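Long-range contacts in ftsY (Mycoplasma mycoides, PDB 1ZU5), which serves as the receptor (FtsY) for the signal recognition particle and joins an SRP54-type helical bundle to a P-loop domain: residues S257-T262 / L280-K285; Y96-K101 / E230-I235; G201-K206 / E248-V253; G117-L122 / Q150-W155; Q46-M51 / T267-I272. All coordinates share one frame; numbering follows the deposited sequence.

Contact 1: S257-T262 / L280-K285; sequences SGIILT and LNIPIK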
# COMPACT_ATOMS: atom_id res chain seq x y z
N SER A 257 3.94 -0.53 -9.33
CA SER A 257 4.64 0.71 -9.06
C SER A 257 4.39 1.29 -7.67
O SER A 257 5.14 2.11 -7.19
CB SER A 257 4.27 1.74 -10.10
OG SER A 257 2.91 1.98 -10.02
N GLY A 258 3.32 0.87 -7.02
CA GLY A 258 3.07 1.37 -5.66
C GLY A 258 2.17 0.41 -4.92
O GLY A 258 1.54 -0.47 -5.53
N ILE A 259 2.13 0.57 -3.59
CA ILE A 259 1.32 -0.28 -2.73
C ILE A 259 0.22 0.52 -2.07
O ILE A 259 0.38 1.69 -1.78
CB ILE A 259 2.21 -1.04 -1.71
CG1 ILE A 259 2.98 -2.14 -2.46
CG2 ILE A 259 1.39 -1.67 -0.61
CD1 ILE A 259 4.01 -2.71 -1.68
N ILE A 260 -0.93 -0.12 -1.90
CA ILE A 260 -2.03 0.37 -1.07
C ILE A 260 -2.09 -0.61 0.06
O ILE A 260 -2.50 -1.75 -0.14
CB ILE A 260 -3.34 0.39 -1.79
CG1 ILE A 260 -3.19 1.15 -3.13
CG2 ILE A 260 -4.41 1.03 -0.90
CD1 ILE A 260 -4.44 1.17 -3.99
N LEU A 261 -1.56 -0.18 1.22
CA LEU A 261 -1.59 -0.91 2.48
C LEU A 261 -2.90 -0.62 3.21
O LEU A 261 -3.11 0.45 3.79
CB LEU A 261 -0.38 -0.50 3.34
CG LEU A 261 -0.13 -1.12 4.70
CD1 LEU A 261 0.26 -2.65 4.65
CD2 LEU A 261 0.95 -0.30 5.41
N THR A 262 -3.78 -1.60 3.19
CA THR A 262 -5.09 -1.41 3.77
C THR A 262 -5.11 -1.95 5.19
O THR A 262 -4.22 -2.75 5.57
CB THR A 262 -6.15 -2.13 2.93
OG1 THR A 262 -5.98 -3.54 3.08
CG2 THR A 262 -6.00 -1.79 1.45
N LEU A 280 9.73 -6.22 -1.04
CA LEU A 280 9.24 -5.82 -2.35
C LEU A 280 9.97 -4.62 -2.93
O LEU A 280 10.03 -4.46 -4.13
CB LEU A 280 7.73 -5.53 -2.31
CG LEU A 280 6.75 -6.66 -1.97
CD1 LEU A 280 6.68 -6.83 -0.50
CD2 LEU A 280 5.41 -6.24 -2.40
N ASN A 281 10.50 -3.75 -2.09
CA ASN A 281 11.15 -2.53 -2.54
C ASN A 281 10.26 -1.80 -3.48
O ASN A 281 10.70 -1.42 -4.54
CB ASN A 281 12.48 -2.83 -3.24
CG ASN A 281 13.36 -1.60 -3.37
OD1 ASN A 281 13.22 -0.61 -2.63
ND2 ASN A 281 14.28 -1.65 -4.34
N ILE A 282 9.00 -1.65 -3.09
CA ILE A 282 8.01 -0.87 -3.83
C ILE A 282 7.41 0.10 -2.81
O ILE A 282 7.08 -0.31 -1.67
CB ILE A 282 6.87 -1.73 -4.45
CG1 ILE A 282 7.43 -2.60 -5.56
CG2 ILE A 282 5.79 -0.86 -5.07
CD1 ILE A 282 6.63 -3.87 -5.77
N PRO A 283 7.39 1.40 -3.17
CA PRO A 283 6.93 2.41 -2.25
C PRO A 283 5.45 2.23 -1.92
O PRO A 283 4.65 1.91 -2.81
CB PRO A 283 7.20 3.71 -3.02
CG PRO A 283 7.26 3.34 -4.42
CD PRO A 283 7.89 2.01 -4.42
N ILE A 284 5.09 2.41 -0.65
CA ILE A 284 3.69 2.50 -0.23
C ILE A 284 3.19 3.88 -0.62
O ILE A 284 3.77 4.86 -0.19
CB ILE A 284 3.52 2.30 1.28
CG1 ILE A 284 3.96 0.88 1.66
CG2 ILE A 284 2.06 2.50 1.69
CD1 ILE A 284 4.18 0.64 3.19
N LYS A 285 2.15 3.96 -1.44
CA LYS A 285 1.62 5.25 -1.88
C LYS A 285 0.34 5.68 -1.19
O LYS A 285 0.09 6.88 -1.03
CB LYS A 285 1.42 5.26 -3.39
CG LYS A 285 2.75 5.00 -4.13
CD LYS A 285 2.73 5.56 -5.52
CE LYS A 285 4.06 5.26 -6.20
NZ LYS A 285 4.08 5.86 -7.53
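Ile259 is tied to the backbone on both sides of Ile284: its N donates to Pro283 O (3.0 Å), and Lys285 N donates to Ile259 O (2.9 Å), the signature of a parallel bridge. Beside it Gly258 fits because it has no side chain; its CA lies 3.3 Å from Pro283 O in a CH···O contact and next to Lys285 CG. On one face Ile259 packs its CG1-CD1 branch against two apolar partners. With CG1 anti to the carbonyl carbon (chi1 -73°), Ile259 CD1 reaches Leu280 CD2 at 3.9 Å and Ile259 CG1 meets Ile282 CG2 at 4.0 Å, crossing both at about a right angle. Further along, Leu261 CD2 touches Ile284 CD1. Lys285 runs extended past Gly258, and its NZ ends on Arg97 O and Glu230. Strand 258-262, helix 272-279 and strand 284-288 form a beta-alpha-beta crossover, in which Ile276 packs on Ile259, Leu261 and Ile284, while strand 230-236 flanks strand 258-262.

Contact 2: Y96-K101 / E230-I235; sequences YRIDFK and EVLLVI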
# COMPACT_ATOMS: atom_id res chain seq x y z
N TYR A 96 7.37 8.15 -3.78
CA TYR A 96 6.04 7.90 -3.19
C TYR A 96 4.86 8.61 -3.88
O TYR A 96 3.71 8.34 -3.56
CB TYR A 96 5.99 8.23 -1.70
CG TYR A 96 7.09 7.66 -0.81
CD1 TYR A 96 8.00 6.68 -1.27
CD2 TYR A 96 7.21 8.09 0.53
CE1 TYR A 96 8.99 6.18 -0.44
CE2 TYR A 96 8.20 7.59 1.37
CZ TYR A 96 9.09 6.64 0.88
OH TYR A 96 10.08 6.16 1.71
N ARG A 97 5.14 9.51 -4.82
CA ARG A 97 4.09 10.26 -5.51
C ARG A 97 3.30 9.35 -6.45
O ARG A 97 3.86 8.55 -7.19
CB ARG A 97 4.69 11.41 -6.34
CG ARG A 97 3.74 12.58 -6.65
CD ARG A 97 4.32 13.48 -7.80
NE ARG A 97 3.55 13.39 -9.05
CZ ARG A 97 4.06 13.56 -10.28
NH1 ARG A 97 5.36 13.80 -10.44
NH2 ARG A 97 3.27 13.47 -11.36
N ILE A 98 1.99 9.49 -6.41
CA ILE A 98 1.14 8.95 -7.43
C ILE A 98 1.32 9.79 -8.66
O ILE A 98 1.14 11.01 -8.62
CB ILE A 98 -0.32 9.05 -7.03
CG1 ILE A 98 -0.60 8.19 -5.77
CG2 ILE A 98 -1.22 8.81 -8.25
CD1 ILE A 98 -0.82 6.75 -6.04
N ASP A 99 1.65 9.14 -9.76
CA ASP A 99 1.85 9.81 -11.02
C ASP A 99 0.50 10.19 -11.65
O ASP A 99 -0.01 9.48 -12.51
CB ASP A 99 2.75 8.95 -11.92
CG ASP A 99 3.07 9.63 -13.23
OD1 ASP A 99 2.83 10.86 -13.34
OD2 ASP A 99 3.53 8.94 -14.17
N PHE A 100 -0.07 11.30 -11.20
CA PHE A 100 -1.34 11.85 -11.72
C PHE A 100 -1.09 13.25 -12.32
O PHE A 100 -0.71 14.16 -11.60
CB PHE A 100 -2.38 11.94 -10.59
CG PHE A 100 -3.72 12.44 -11.05
CD1 PHE A 100 -4.78 11.55 -11.27
CD2 PHE A 100 -3.94 13.81 -11.26
CE1 PHE A 100 -6.03 12.02 -11.71
CE2 PHE A 100 -5.19 14.28 -11.70
CZ PHE A 100 -6.23 13.39 -11.92
N LYS A 101 -1.30 13.40 -13.63
CA LYS A 101 -1.15 14.68 -14.35
C LYS A 101 -2.48 15.22 -14.83
O LYS A 101 -3.40 14.46 -15.10
CB LYS A 101 -0.24 14.55 -15.56
CG LYS A 101 1.22 14.84 -15.30
CD LYS A 101 2.04 13.57 -15.35
CE LYS A 101 3.46 13.87 -15.77
NZ LYS A 101 4.21 14.46 -14.61
N GLU A 230 0.16 3.93 -13.08
CA GLU A 230 0.23 3.38 -11.72
C GLU A 230 -0.29 1.94 -11.87
O GLU A 230 -1.22 1.66 -12.65
CB GLU A 230 -0.66 4.21 -10.80
CG GLU A 230 -0.10 4.87 -9.49
CD GLU A 230 1.42 5.15 -9.43
OE1 GLU A 230 2.24 4.22 -9.14
OE2 GLU A 230 1.80 6.32 -9.58
N VAL A 231 0.39 1.02 -11.20
CA VAL A 231 -0.09 -0.34 -11.06
C VAL A 231 -0.03 -0.62 -9.58
O VAL A 231 1.05 -0.92 -9.05
CB VAL A 231 0.79 -1.35 -11.81
CG1 VAL A 231 0.38 -2.79 -11.41
CG2 VAL A 231 0.73 -1.12 -13.32
N LEU A 232 -1.18 -0.52 -8.90
CA LEU A 232 -1.17 -0.56 -7.44
C LEU A 232 -1.59 -1.90 -6.85
O LEU A 232 -2.68 -2.36 -7.09
CB LEU A 232 -2.00 0.59 -6.88
CG LEU A 232 -1.69 1.97 -7.47
CD1 LEU A 232 -2.84 2.92 -7.20
CD2 LEU A 232 -0.37 2.47 -6.88
N LEU A 233 -0.69 -2.48 -6.07
CA LEU A 233 -0.85 -3.69 -5.32
C LEU A 233 -1.46 -3.49 -3.91
O LEU A 233 -0.92 -2.77 -3.06
CB LEU A 233 0.52 -4.37 -5.23
CG LEU A 233 0.76 -5.68 -4.42
CD1 LEU A 233 -0.18 -6.80 -4.81
CD2 LEU A 233 2.32 -6.10 -4.49
N VAL A 234 -2.62 -4.11 -3.67
CA VAL A 234 -3.31 -3.98 -2.41
C VAL A 234 -2.74 -5.04 -1.48
O VAL A 234 -2.66 -6.22 -1.86
CB VAL A 234 -4.87 -4.15 -2.62
CG1 VAL A 234 -5.58 -4.26 -1.30
CG2 VAL A 234 -5.44 -3.00 -3.43
N ILE A 235 -2.26 -4.60 -0.31
CA ILE A 235 -1.75 -5.52 0.74
C ILE A 235 -2.50 -5.21 2.04
O ILE A 235 -2.51 -4.03 2.51
CB ILE A 235 -0.26 -5.39 0.99
CG1 ILE A 235 0.51 -5.57 -0.31
CG2 ILE A 235 0.22 -6.37 2.04
CD1 ILE A 235 2.02 -5.44 -0.13
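The carboxylate of Glu230 is gripped at both oxygens. Asp99 N gives OE2 of Glu230 a short, nearly straight bond (2.8 Å, 174° at the hydrogen), approaching almost along the C-O axis, while OE1 takes up Ser257 OG and the ammonium of Lys285. A glutamate suits this buried spot because its two oxygens can serve a backbone amide, a hydroxyl and a cation together. Its chain is bent at chi2 (23°), close to eclipsed, which folds the carboxylate back toward the loop; with two sides held, the group has little freedom to rotate. The neighbouring lysine probably favours the charged form.

Ile98 fills the space next to it. Its CD1 lies against the methylene CG of Glu230 at 4.0 Å, the two side chains crossing at about a right angle, and comes within 4.4 Å of Leu232 CD2. Asp99 is the centre of an inverse gamma turn, closed by a weak bond from Phe100 N to Ile98 O, and the Asp99 N-H meets the Glu230 carboxylate beside this bend. Asp99 OD1 forms a salt bridge with Arg104, while Arg97 NH2, 3.3 Å from Asp99 OD1, adds charge attraction alone, since that oxygen lies well out of the guanidinium plane.

The loop leading into strand 106-111 is thus tied to strand 230-236, in the largely parallel central sheet of a P-loop fold.

Contact 3: G201-K206 / E248-V253; sequences GRLQNK and EEFSKV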
# COMPACT_ATOMS: atom_id res chain seq x y z
N GLY A 201 -7.11 -11.88 -13.02
CA GLY A 201 -6.03 -12.81 -12.77
C GLY A 201 -5.87 -13.19 -11.30
O GLY A 201 -6.30 -12.43 -10.39
N ARG A 202 -5.27 -14.37 -11.11
CA ARG A 202 -5.04 -14.97 -9.81
C ARG A 202 -3.55 -15.31 -9.80
O ARG A 202 -2.94 -15.47 -10.85
CB ARG A 202 -5.87 -16.25 -9.62
CG ARG A 202 -7.40 -16.16 -9.86
CD ARG A 202 -8.05 -15.21 -8.84
NE ARG A 202 -9.48 -15.02 -9.10
CZ ARG A 202 -10.46 -15.66 -8.45
NH1 ARG A 202 -10.18 -16.54 -7.50
NH2 ARG A 202 -11.73 -15.41 -8.75
N LEU A 203 -2.97 -15.41 -8.61
CA LEU A 203 -1.59 -15.88 -8.49
C LEU A 203 -1.50 -17.35 -8.78
O LEU A 203 -0.46 -17.81 -9.28
CB LEU A 203 -1.03 -15.62 -7.10
CG LEU A 203 -0.59 -14.20 -6.84
CD1 LEU A 203 -0.51 -13.97 -5.36
CD2 LEU A 203 0.74 -13.95 -7.54
N GLN A 204 -2.58 -18.08 -8.44
CA GLN A 204 -2.85 -19.47 -8.90
C GLN A 204 -2.26 -19.81 -10.29
O GLN A 204 -1.64 -20.86 -10.47
CB GLN A 204 -4.37 -19.72 -8.95
CG GLN A 204 -5.04 -20.15 -7.61
CD GLN A 204 -4.90 -19.11 -6.48
OE1 GLN A 204 -5.34 -17.95 -6.61
NE2 GLN A 204 -4.32 -19.55 -5.36
N ASN A 205 -2.46 -18.91 -11.25
CA ASN A 205 -2.00 -19.19 -12.58
C ASN A 205 -1.28 -17.95 -13.13
O ASN A 205 -1.87 -17.14 -13.86
CB ASN A 205 -3.18 -19.68 -13.45
CG ASN A 205 -3.13 -21.22 -13.77
OD1 ASN A 205 -2.12 -21.74 -14.26
ND2 ASN A 205 -4.23 -21.92 -13.50
N LYS A 206 -0.00 -17.82 -12.77
CA LYS A 206 0.80 -16.66 -13.12
C LYS A 206 1.03 -16.48 -14.62
O LYS A 206 1.15 -15.31 -15.05
CB LYS A 206 2.14 -16.66 -12.39
CG LYS A 206 2.02 -16.60 -10.89
CD LYS A 206 3.40 -16.60 -10.23
CE LYS A 206 3.35 -17.40 -8.95
NZ LYS A 206 4.57 -17.14 -8.13
N GLU A 248 4.81 -10.44 -2.85
CA GLU A 248 6.06 -10.45 -3.62
C GLU A 248 5.85 -11.14 -4.94
O GLU A 248 6.36 -10.69 -5.96
CB GLU A 248 7.15 -11.28 -2.93
CG GLU A 248 8.07 -10.64 -1.96
CD GLU A 248 8.81 -11.74 -1.15
OE1 GLU A 248 8.96 -12.89 -1.68
OE2 GLU A 248 9.22 -11.47 0.00
N GLU A 249 5.15 -12.27 -4.89
CA GLU A 249 4.81 -13.06 -6.04
C GLU A 249 4.07 -12.22 -7.08
O GLU A 249 4.24 -12.44 -8.28
CB GLU A 249 3.91 -14.22 -5.62
CG GLU A 249 4.63 -15.40 -4.97
CD GLU A 249 3.66 -16.56 -4.72
OE1 GLU A 249 3.06 -17.11 -5.70
OE2 GLU A 249 3.47 -16.93 -3.53
N PHE A 250 3.24 -11.28 -6.61
CA PHE A 250 2.58 -10.33 -7.53
C PHE A 250 3.53 -9.40 -8.27
O PHE A 250 3.39 -9.26 -9.45
CB PHE A 250 1.53 -9.49 -6.82
CG PHE A 250 0.16 -9.83 -7.20
CD1 PHE A 250 -0.62 -10.58 -6.37
CD2 PHE A 250 -0.32 -9.45 -8.44
CE1 PHE A 250 -1.88 -10.95 -6.78
CE2 PHE A 250 -1.59 -9.81 -8.84
CZ PHE A 250 -2.36 -10.58 -8.00
N SER A 251 4.48 -8.75 -7.57
CA SER A 251 5.34 -7.71 -8.22
C SER A 251 6.30 -8.34 -9.20
O SER A 251 6.79 -7.70 -10.16
CB SER A 251 6.10 -6.84 -7.21
OG SER A 251 6.63 -7.63 -6.16
N LYS A 252 6.55 -9.61 -8.95
CA LYS A 252 7.45 -10.39 -9.76
C LYS A 252 6.79 -10.78 -11.09
O LYS A 252 7.47 -10.95 -12.08
CB LYS A 252 8.06 -11.55 -8.92
CG LYS A 252 9.09 -10.93 -7.84
CD LYS A 252 9.39 -11.80 -6.54
CE LYS A 252 10.26 -10.96 -5.46
NZ LYS A 252 9.62 -9.78 -4.71
N VAL A 253 5.47 -10.80 -11.12
CA VAL A 253 4.73 -11.18 -12.33
C VAL A 253 4.01 -9.99 -12.98
O VAL A 253 3.38 -10.13 -14.03
CB VAL A 253 3.73 -12.27 -11.96
CG1 VAL A 253 2.38 -11.67 -11.50
CG2 VAL A 253 3.50 -13.21 -13.09
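Apolar packing centres on Leu203 and Phe250. Leu203 leans over the phenyl ring, its CD2 4.2 Å from the centroid of the Phe250 ring and 25° off the normal, a CH-pi contact displaced toward the rim. The branch point follows, with Leu203 CG 3.5 Å from CE1 of Phe250. Leu203 CD2 also rests on the first methylene of Glu249, 3.7 Å from Glu249 CB, so a branched leucine serves two helix residues at once. One turn further along the helix, Val253 CG2 packs on Lys206 CB at 3.8 Å.

The charged part lies beside this. Lys206 NZ forms a salt bridge with Glu249 OE1 (2.9 Å), meeting the oxygen on its anti side and 28° out of the carboxylate plane. A bend at chi3 (-144°) turns the lysine's end to the glutamate, whose chain runs extended and crosses it at about a right angle. Long, flexible partners suit this surface edge.

The contact sets the last turns of helix 240-253 against the loop that follows strand 194-198 and the start of helix 206-220. Leu203 and Phe250 both touch Val113, within the probable P-loop, and Leu209 of helix 206-220 lies against Phe250 and Val253.

Contact 4: G117-L122 / Q150-W155; sequences GKTTSL and QQLEEW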
# COMPACT_ATOMS: atom_id res chain seq x y z
N GLY A 117 -10.73 -6.52 -1.42
CA GLY A 117 -9.77 -5.47 -1.09
C GLY A 117 -9.51 -4.58 -2.30
O GLY A 117 -9.39 -3.37 -2.15
N LYS A 118 -9.47 -5.18 -3.49
CA LYS A 118 -9.32 -4.46 -4.75
C LYS A 118 -10.54 -3.59 -5.03
O LYS A 118 -10.42 -2.41 -5.36
CB LYS A 118 -9.11 -5.46 -5.91
CG LYS A 118 -7.70 -5.95 -6.07
CD LYS A 118 -7.54 -7.15 -7.04
CE LYS A 118 -8.60 -7.23 -8.08
NZ LYS A 118 -8.25 -8.19 -9.14
N THR A 119 -11.73 -4.15 -4.94
CA THR A 119 -12.85 -3.30 -5.27
C THR A 119 -13.03 -2.16 -4.26
O THR A 119 -13.42 -1.06 -4.65
CB THR A 119 -14.16 -4.09 -5.43
OG1 THR A 119 -14.49 -4.74 -4.17
CG2 THR A 119 -14.03 -5.06 -6.56
N THR A 120 -12.83 -2.43 -2.96
CA THR A 120 -12.87 -1.40 -1.93
C THR A 120 -11.78 -0.35 -2.17
O THR A 120 -12.03 0.85 -2.06
CB THR A 120 -12.71 -2.01 -0.54
OG1 THR A 120 -13.90 -2.79 -0.25
CG2 THR A 120 -12.55 -0.93 0.53
N SER A 121 -10.58 -0.78 -2.54
CA SER A 121 -9.53 0.17 -2.79
C SER A 121 -9.78 1.01 -4.05
O SER A 121 -9.59 2.23 -4.04
CB SER A 121 -8.16 -0.52 -2.81
OG SER A 121 -7.84 -1.05 -1.53
N LEU A 122 -10.16 0.36 -5.15
CA LEU A 122 -10.60 1.08 -6.34
C LEU A 122 -11.67 2.10 -5.99
O LEU A 122 -11.55 3.26 -6.36
CB LEU A 122 -11.17 0.13 -7.38
CG LEU A 122 -10.35 -0.46 -8.51
CD1 LEU A 122 -11.27 -1.36 -9.30
CD2 LEU A 122 -9.85 0.63 -9.42
N GLN A 150 -20.66 -6.54 -8.96
CA GLN A 150 -21.76 -6.17 -8.09
C GLN A 150 -21.25 -5.29 -6.97
O GLN A 150 -21.87 -4.31 -6.63
CB GLN A 150 -22.51 -7.43 -7.57
CG GLN A 150 -23.28 -8.17 -8.68
CD GLN A 150 -24.81 -8.41 -8.40
OE1 GLN A 150 -25.54 -7.51 -7.90
NE2 GLN A 150 -25.29 -9.60 -8.78
N GLN A 151 -20.07 -5.59 -6.46
CA GLN A 151 -19.44 -4.75 -5.43
C GLN A 151 -19.18 -3.34 -5.92
O GLN A 151 -19.49 -2.38 -5.21
CB GLN A 151 -18.15 -5.37 -4.93
CG GLN A 151 -18.39 -6.59 -4.07
CD GLN A 151 -17.10 -7.21 -3.64
OE1 GLN A 151 -16.07 -7.10 -4.33
NE2 GLN A 151 -17.14 -7.93 -2.53
N LEU A 152 -18.60 -3.22 -7.11
CA LEU A 152 -18.35 -1.91 -7.66
C LEU A 152 -19.65 -1.15 -7.96
O LEU A 152 -19.71 0.02 -7.71
CB LEU A 152 -17.42 -1.95 -8.87
CG LEU A 152 -15.99 -2.41 -8.54
CD1 LEU A 152 -15.24 -2.70 -9.82
CD2 LEU A 152 -15.24 -1.39 -7.66
N GLU A 153 -20.68 -1.81 -8.49
CA GLU A 153 -22.00 -1.17 -8.70
C GLU A 153 -22.64 -0.59 -7.45
O GLU A 153 -23.33 0.40 -7.54
CB GLU A 153 -23.00 -2.17 -9.26
CG GLU A 153 -22.68 -2.62 -10.65
CD GLU A 153 -23.71 -3.57 -11.18
OE1 GLU A 153 -24.26 -4.43 -10.43
OE2 GLU A 153 -23.98 -3.41 -12.38
N GLU A 154 -22.47 -1.27 -6.32
CA GLU A 154 -22.95 -0.81 -5.03
C GLU A 154 -22.15 0.38 -4.47
O GLU A 154 -22.71 1.26 -3.85
CB GLU A 154 -22.92 -1.98 -4.03
CG GLU A 154 -23.95 -3.04 -4.34
CD GLU A 154 -25.32 -2.44 -4.60
OE1 GLU A 154 -25.74 -1.58 -3.79
OE2 GLU A 154 -25.97 -2.80 -5.62
N TRP A 155 -20.84 0.37 -4.65
CA TRP A 155 -20.03 1.53 -4.28
C TRP A 155 -20.54 2.75 -5.02
O TRP A 155 -20.84 3.78 -4.41
CB TRP A 155 -18.56 1.30 -4.58
CG TRP A 155 -17.80 0.54 -3.51
CD1 TRP A 155 -17.36 -0.76 -3.58
CD2 TRP A 155 -17.38 1.04 -2.23
NE1 TRP A 155 -16.70 -1.09 -2.42
CE2 TRP A 155 -16.69 -0.01 -1.58
CE3 TRP A 155 -17.51 2.28 -1.57
CZ2 TRP A 155 -16.15 0.12 -0.30
CZ3 TRP A 155 -16.95 2.41 -0.29
CH2 TRP A 155 -16.27 1.34 0.33
O HOH W 1 -15.76 -3.74 -2.20
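Thr119 and Gln151 meet with their side chains at about a right angle: OG1 of Thr119 donates to OE1 of Gln151 (2.8 Å) from above the amide carbonyl plane, 59° out of it. With chi1 at 62°, this hydroxyl sits between the backbone N and the carbonyl carbon, while CG2 faces Leu152. Leu152 slants across the threonine, its CD2 3.7 Å from Thr119 CB, and its CD1 touches Leu122 CD1 at 4.2 Å. Trp155 turns its ring edge to Thr120, whose OG1 lies near the ring plane, 3.7 Å from CZ2 of Trp155. In that plane too, NE1 of Trp155 donates to a water (2.8 Å), which donates to Thr119 OG1 and bonds Thr120 OG1, itself bonded to Thr116 O one turn back. The axes of segments 117-122 and 150-155 come to 9.6 Å and cross at -26°. Thr119 belongs to a probable Walker A sequence. Its hydroxyl gives to the glutamine and receives from the water, so polar groups between the helices are paired, Thr116 completing the network.

Contact 5: Q46-M51 / T267-I272; sequences QTDMGM and TSKGGI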
# COMPACT_ATOMS: atom_id res chain seq x y z
N GLN A 46 9.13 -8.51 16.97
CA GLN A 46 7.71 -8.37 17.31
C GLN A 46 6.92 -7.34 16.53
O GLN A 46 5.71 -7.44 16.48
CB GLN A 46 7.54 -8.09 18.80
CG GLN A 46 7.72 -9.32 19.67
CD GLN A 46 6.61 -10.32 19.43
OE1 GLN A 46 5.44 -10.06 19.77
NE2 GLN A 46 6.95 -11.47 18.83
N THR A 47 7.56 -6.32 15.97
CA THR A 47 6.86 -5.36 15.09
C THR A 47 6.56 -6.00 13.72
O THR A 47 5.77 -5.46 12.92
CB THR A 47 7.73 -4.12 14.78
OG1 THR A 47 8.85 -4.53 13.98
CG2 THR A 47 8.24 -3.48 16.03
N ASP A 48 7.24 -7.11 13.43
CA ASP A 48 7.10 -7.87 12.19
C ASP A 48 7.78 -7.19 11.00
O ASP A 48 7.32 -7.31 9.87
CB ASP A 48 5.60 -8.10 11.92
CG ASP A 48 5.30 -9.46 11.38
OD1 ASP A 48 6.05 -10.43 11.68
OD2 ASP A 48 4.27 -9.55 10.67
N MET A 49 8.88 -6.46 11.24
CA MET A 49 9.62 -5.77 10.16
C MET A 49 10.44 -6.75 9.34
O MET A 49 10.90 -6.44 8.23
CB MET A 49 10.55 -4.69 10.74
CG MET A 49 11.62 -5.23 11.68
SD MET A 49 12.76 -3.95 12.16
CE MET A 49 11.75 -2.87 13.16
N GLY A 50 10.62 -7.94 9.90
CA GLY A 50 11.25 -9.05 9.21
C GLY A 50 12.70 -9.01 9.56
O GLY A 50 13.22 -7.93 9.95
N MET A 51 13.37 -10.15 9.41
CA MET A 51 14.69 -10.34 10.03
C MET A 51 15.77 -9.44 9.47
O MET A 51 16.62 -8.97 10.21
CB MET A 51 15.13 -11.81 9.99
CG MET A 51 14.28 -12.71 10.89
SD MET A 51 14.29 -12.13 12.61
CE MET A 51 16.07 -12.28 12.88
N THR A 267 -4.13 -3.52 12.65
CA THR A 267 -2.95 -4.29 12.99
C THR A 267 -2.16 -3.71 14.15
O THR A 267 -1.98 -2.50 14.26
CB THR A 267 -2.03 -4.53 11.75
OG1 THR A 267 -1.12 -5.59 12.04
CG2 THR A 267 -1.24 -3.30 11.36
N SER A 268 -1.64 -4.59 14.99
CA SER A 268 -0.67 -4.25 16.05
C SER A 268 0.81 -4.34 15.59
O SER A 268 1.73 -4.22 16.41
CB SER A 268 -0.89 -5.20 17.22
OG SER A 268 -0.39 -6.50 16.87
N LYS A 269 1.04 -4.56 14.28
CA LYS A 269 2.38 -4.81 13.73
C LYS A 269 2.91 -3.61 12.92
O LYS A 269 2.79 -3.56 11.67
CB LYS A 269 2.43 -6.11 12.85
CG LYS A 269 2.04 -7.44 13.51
CD LYS A 269 2.85 -7.69 14.77
CE LYS A 269 2.36 -8.93 15.49
NZ LYS A 269 3.54 -9.62 16.13
N GLY A 270 3.51 -2.65 13.61
CA GLY A 270 4.00 -1.45 12.95
C GLY A 270 5.24 -1.64 12.11
O GLY A 270 5.67 -0.72 11.41
N GLY A 271 5.84 -2.83 12.17
CA GLY A 271 6.93 -3.14 11.27
C GLY A 271 6.51 -3.47 9.85
O GLY A 271 7.34 -3.52 8.99
N ILE A 272 5.22 -3.66 9.59
CA ILE A 272 4.76 -4.05 8.25
C ILE A 272 5.35 -3.19 7.09
O ILE A 272 5.76 -3.72 6.03
CB ILE A 272 3.19 -4.23 8.19
CG1 ILE A 272 2.72 -4.77 6.82
CG2 ILE A 272 2.46 -2.93 8.50
CD1 ILE A 272 2.41 -6.24 6.83
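Gly271 lies hard against Thr47 and Met49 in the tight part of this contact. Its N donates to Thr47 O (2.7 Å) from above the carbonyl plane, 38° out of it, and its carbonyl O receives a CH···O contact from Met49 CA at 3.4 Å. The two backbones come to 3.9 Å between Met49 CA and Gly271 CA, where the absence of a side chain on Gly271 leaves room for Thr47 OG1 and Met49 N. Thr47 CB stands 3.5 Å from Gly271 N, and its hydroxyl turns back to Leu44 O. A type I turn from Lys269 to Ile272 presents the glycine.

Toward the outer side the fit relies on a long, flexible chain. Lys269, bent at chi2 (-53°), runs past Asp48, CB to CB at 3.9 Å, and its NZ reaches Gln46 O at 3.1 Å, tilted 26° from the carbonyl plane. Asp48 OD1 stays 5.2 Å from Lys269 NZ, would attract it only weakly, and bonds Gln241 instead.

The helical bundle and the P-loop domain are therefore joined here largely through main-chain groups and a glycine, while the lysine's charge would probably be favoured by the Gln46 carbonyl.

Contacts 1 and 2 are neighbours, their centres about 8 Å apart, sharing the sheet through strands 258-262 and 230-236 and a set of polar bonds around one carboxylate. Contact 3 packs against both: Ser251 meets Ile282, and Phe250 meets Leu233. Contact 4 holds the probable P-loop helix, which lies on the other side of the sheet strands, with Ser121 touching Val234, Ile260 and Thr262. Contact 3 comes to about 5 Å of contact 4 at the nearest atoms. Contact 5 joins the helical bundle to this domain, meeting contact 1 through Ile272 and Leu261, but its centre lies about 28 Å from that of contact 4.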